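Local coordinates for protein catalase (PDB 4B7H) that breaks down hydrogen peroxide to water and oxygen at a haem iron, carries bound NADPH, and is inhibited by nitric oxide, at residues W225-F230 against K295-K300. Residues are numbered along the deposited sequence; the frame is centred on the assembly and turned at random.
Sequences WVKYHF and KTWSQK. With NDP (NADPH dihydro-nicotinamide-adenine-dinucleotide phosphate), chain H.
Lys-227 reaches from strand 223-232 across one face of the indole of Trp-297, a worked example of a lysine using its aliphatic chain and its charge on one aromatic face. CD lies near the ring fusion, and CE sits 3.3 Å from the centroid of the five-membered ring, only 6° off the ring normal, a close CH-pi contact. A bend at the last torsion (chi4 -70°) sets NZ 4.5 Å from the same centroid, still over the face, as a cation-pi partner. The ammonium is also hydrogen-bonded to Ser-211 O and Thr-213 OG1, and a water 3.0 Å from Lys-227 NZ probably passes the contact on to Lys-295 O. At the rim, Trp-297 CH2 lies 3.7 Å from Trp-225 C, which sits at the ring edge near its plane, while NE1 is hydrogen-bonded to Pro-290 O. The loop also faces the cofactor: Trp-297 O accepts from NDP N7N at 2.9 Å, Ser-298 OG donates to NDP O2N at 2.6 Å, and Gln-299 N binds NDP O1N. From the strand, His-229 brings CE1 to 3.2 Å from NDP O7N, near the imidazole plane, with NE2 hydrogen-bonded to Gln-276 OE1. Strand and loop together form one wall of the NADPH pocket beside the catalase beta-barrel.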
loop_
_atom_site.group_PDB
_atom_site.type_symbol
_atom_site.label_atom_id
_atom_site.label_comp_id
_atom_site.label_asym_id
_atom_site.label_seq_id
_atom_site.Cartn_x
_atom_site.Cartn_y
_atom_site.Cartn_z
ATOM N N TRP A 225 -9.355 -36.294 18.748
ATOM C CA TRP A 225 -9.975 -34.992 18.536
ATOM C C TRP A 225 -10.033 -34.234 19.860
ATOM O O TRP A 225 -10.280 -34.836 20.911
ATOM C CB TRP A 225 -11.373 -35.152 17.946
ATOM C CG TRP A 225 -11.415 -35.888 16.624
ATOM C CD1 TRP A 225 -11.959 -37.128 16.388
ATOM C CD2 TRP A 225 -10.900 -35.432 15.361
ATOM N NE1 TRP A 225 -11.816 -37.463 15.061
ATOM C CE2 TRP A 225 -11.166 -36.441 14.411
ATOM C CE3 TRP A 225 -10.233 -34.269 14.943
ATOM C CZ2 TRP A 225 -10.800 -36.317 13.068
ATOM C CZ3 TRP A 225 -9.874 -34.150 13.612
ATOM C CH2 TRP A 225 -10.159 -35.164 12.689
ATOM N N VAL A 226 -9.793 -32.922 19.832
ATOM C CA VAL A 226 -9.811 -32.145 21.068
ATOM C C VAL A 226 -10.550 -30.816 20.931
ATOM O O VAL A 226 -10.662 -30.264 19.834
ATOM C CB VAL A 226 -8.374 -31.847 21.589
ATOM C CG1 VAL A 226 -7.595 -33.134 21.831
ATOM C CG2 VAL A 226 -7.621 -30.922 20.625
ATOM N N LYS A 227 -11.067 -30.325 22.055
ATOM C CA LYS A 227 -11.552 -28.952 22.177
ATOM C C LYS A 227 -10.897 -28.295 23.387
ATOM O O LYS A 227 -10.803 -28.893 24.462
ATOM C CB LYS A 227 -13.077 -28.886 22.312
ATOM C CG LYS A 227 -13.835 -29.206 21.027
ATOM C CD LYS A 227 -15.331 -28.968 21.198
ATOM C CE LYS A 227 -16.118 -29.332 19.936
ATOM N NZ LYS A 227 -15.888 -28.400 18.781
ATOM N N TYR A 228 -10.449 -27.061 23.203
ATOM C CA TYR A 228 -9.808 -26.300 24.265
ATOM C C TYR A 228 -10.794 -25.472 25.068
ATOM O O TYR A 228 -11.658 -24.797 24.496
ATOM C CB TYR A 228 -8.799 -25.336 23.670
ATOM C CG TYR A 228 -7.593 -25.963 23.025
ATOM C CD1 TYR A 228 -6.550 -26.460 23.801
ATOM C CD2 TYR A 228 -7.469 -26.012 21.641
ATOM C CE1 TYR A 228 -5.427 -27.010 23.215
ATOM C CE2 TYR A 228 -6.349 -26.560 21.043
ATOM C CZ TYR A 228 -5.329 -27.054 21.836
ATOM O OH TYR A 228 -4.208 -27.587 21.243
ATOM N N HIS A 229 -10.620 -25.493 26.380
ATOM C CA HIS A 229 -11.377 -24.690 27.316
ATOM C C HIS A 229 -10.444 -23.974 28.258
ATOM O O HIS A 229 -9.605 -24.581 28.865
ATOM C CB HIS A 229 -12.361 -25.602 28.134
ATOM C CG HIS A 229 -13.432 -26.272 27.314
ATOM N ND1 HIS A 229 -14.709 -25.993 27.439
ATOM C CD2 HIS A 229 -13.333 -27.263 26.398
ATOM C CE1 HIS A 229 -15.380 -26.739 26.616
ATOM N NE2 HIS A 229 -14.536 -27.532 25.991
ATOM N N PHE A 230 -10.576 -22.661 28.343
ATOM C CA PHE A 230 -9.757 -21.848 29.227
ATOM C C PHE A 230 -10.670 -21.302 30.319
ATOM O O PHE A 230 -11.482 -20.401 30.073
ATOM C CB PHE A 230 -9.069 -20.730 28.432
ATOM C CG PHE A 230 -8.335 -21.229 27.211
ATOM C CD1 PHE A 230 -7.256 -22.094 27.341
ATOM C CD2 PHE A 230 -8.731 -20.849 25.939
ATOM C CE1 PHE A 230 -6.581 -22.567 26.221
ATOM C CE2 PHE A 230 -8.059 -21.316 24.816
ATOM C CZ PHE A 230 -6.989 -22.178 24.957
ATOM N N LYS A 295 -22.163 -26.996 16.980
ATOM C CA LYS A 295 -22.451 -28.062 17.943
ATOM C C LYS A 295 -21.337 -28.176 18.974
ATOM O O LYS A 295 -20.183 -28.449 18.624
ATOM C CB LYS A 295 -22.590 -29.415 17.236
ATOM C CG LYS A 295 -23.616 -29.445 16.116
ATOM C CD LYS A 295 -25.027 -29.300 16.655
ATOM C CE LYS A 295 -26.049 -29.469 15.547
ATOM N NZ LYS A 295 -25.979 -28.353 14.568
ATOM N N THR A 296 -21.669 -27.974 20.244
ATOM C CA THR A 296 -20.724 -28.265 21.316
ATOM C C THR A 296 -20.719 -29.761 21.625
ATOM O O THR A 296 -21.698 -30.469 21.339
ATOM C CB THR A 296 -21.057 -27.476 22.594
ATOM O OG1 THR A 296 -22.445 -27.636 22.919
ATOM C CG2 THR A 296 -20.761 -26.002 22.397
ATOM N N TRP A 297 -19.616 -30.248 22.190
ATOM C CA TRP A 297 -19.573 -31.605 22.729
ATOM C C TRP A 297 -20.044 -31.526 24.167
ATOM O O TRP A 297 -19.493 -30.760 24.964
ATOM C CB TRP A 297 -18.149 -32.149 22.756
ATOM C CG TRP A 297 -17.454 -32.351 21.439
ATOM C CD1 TRP A 297 -17.986 -32.267 20.180
ATOM C CD2 TRP A 297 -16.067 -32.676 21.268
ATOM N NE1 TRP A 297 -17.004 -32.519 19.235
ATOM C CE2 TRP A 297 -15.823 -32.778 19.884
ATOM C CE3 TRP A 297 -15.006 -32.888 22.162
ATOM C CZ2 TRP A 297 -14.559 -33.080 19.370
ATOM C CZ3 TRP A 297 -13.749 -33.186 21.647
ATOM C CH2 TRP A 297 -13.538 -33.276 20.265
ATOM N N SER A 298 -21.051 -32.316 24.522
ATOM C CA SER A 298 -21.528 -32.296 25.898
ATOM C C SER A 298 -20.425 -32.676 26.885
ATOM O O SER A 298 -19.684 -33.643 26.665
ATOM C CB SER A 298 -22.721 -33.228 26.073
ATOM O OG SER A 298 -23.081 -33.289 27.443
ATOM N N GLN A 299 -20.317 -31.908 27.966
ATOM C CA GLN A 299 -19.332 -32.176 29.006
ATOM C C GLN A 299 -19.726 -33.381 29.854
ATOM O O GLN A 299 -18.931 -33.873 30.657
ATOM C CB GLN A 299 -19.100 -30.926 29.858
ATOM C CG GLN A 299 -18.443 -29.815 29.035
ATOM C CD GLN A 299 -18.626 -28.433 29.615
ATOM O OE1 GLN A 299 -19.725 -27.867 29.594
ATOM N NE2 GLN A 299 -17.542 -27.865 30.109
ATOM N N LYS A 300 -20.950 -33.866 29.660
ATOM C CA LYS A 300 -21.365 -35.120 30.280
ATOM C C LYS A 300 -20.789 -36.300 29.505
ATOM O O LYS A 300 -20.545 -37.362 30.071
ATOM C CB LYS A 300 -22.888 -35.221 30.337
ATOM C CG LYS A 300 -23.554 -34.005 30.948
ATOM C CD LYS A 300 -25.029 -34.253 31.204
ATOM C CE LYS A 300 -25.811 -32.950 31.263
ATOM N NZ LYS A 300 -27.187 -33.154 31.807
HETATM P PA NDP H . -23.237 -29.050 31.145
HETATM O O1A NDP H . -24.210 -28.878 32.252
HETATM O O2A NDP H . -22.190 -30.066 31.447
HETATM O O5B NDP H . -22.554 -27.630 30.857
HETATM C C5B NDP H . -23.345 -26.474 30.720
HETATM C C4B NDP H . -22.394 -25.334 30.395
HETATM O O4B NDP H . -23.145 -24.142 30.209
HETATM C C3B NDP H . -21.404 -25.097 31.537
HETATM O O3B NDP H . -20.107 -24.883 31.011
HETATM C C2B NDP H . -21.964 -23.849 32.193
HETATM O O2B NDP H . -21.032 -23.074 32.922
HETATM C C1B NDP H . -22.537 -23.133 30.978
HETATM N N9A NDP H . -23.414 -21.998 31.328
HETATM C C8A NDP H . -23.966 -21.713 32.552
HETATM N N7A NDP H . -24.681 -20.570 32.452
HETATM C C5A NDP H . -24.591 -20.114 31.178
HETATM C C6A NDP H . -25.124 -18.997 30.540
HETATM N N6A NDP H . -25.590 -17.974 31.257
HETATM N N1A NDP H . -24.861 -18.801 29.203
HETATM C C2A NDP H . -24.069 -19.692 28.508
HETATM N N3A NDP H . -23.540 -20.796 29.148
HETATM C C4A NDP H . -23.796 -21.002 30.463
HETATM O O3 NDP H . -24.065 -29.404 29.799
HETATM P PN NDP H . -23.410 -29.670 28.345
HETATM O O1N NDP H . -21.926 -29.560 28.404
HETATM O O2N NDP H . -24.057 -30.897 27.820
HETATM O O5D NDP H . -23.967 -28.441 27.467
HETATM C C5D NDP H . -25.306 -28.008 27.618
HETATM C C4D NDP H . -25.471 -26.652 26.962
HETATM O O4D NDP H . -24.639 -25.722 27.627
HETATM C C3D NDP H . -25.022 -26.679 25.509
HETATM O O3D NDP H . -26.105 -26.964 24.636
HETATM C C2D NDP H . -24.437 -25.291 25.310
HETATM O O2D NDP H . -25.433 -24.428 24.836
HETATM C C1D NDP H . -24.046 -24.815 26.706
HETATM N N1N NDP H . -22.578 -24.789 26.886
HETATM C C2N NDP H . -21.849 -25.877 26.503
HETATM C C3N NDP H . -20.471 -25.932 26.644
HETATM C C7N NDP H . -19.764 -27.162 26.175
HETATM O O7N NDP H . -18.447 -27.042 25.721
HETATM N N7N NDP H . -20.395 -28.331 26.173
HETATM C C4N NDP H . -19.675 -24.788 27.237
HETATM C C5N NDP H . -20.571 -23.647 27.625
HETATM C C6N NDP H . -21.953 -23.696 27.433
HETATM P P2B NDP H . -20.861 -23.274 34.516
HETATM O O1X NDP H . -22.222 -23.098 35.157
HETATM O O2X NDP H . -20.314 -24.664 34.761
HETATM O O3X NDP H . -19.881 -22.217 34.991
HETATM O O HOH W 1 -17.643 -28.875 16.633
HETATM O O HOH W 2 -18.149 -26.604 19.619
#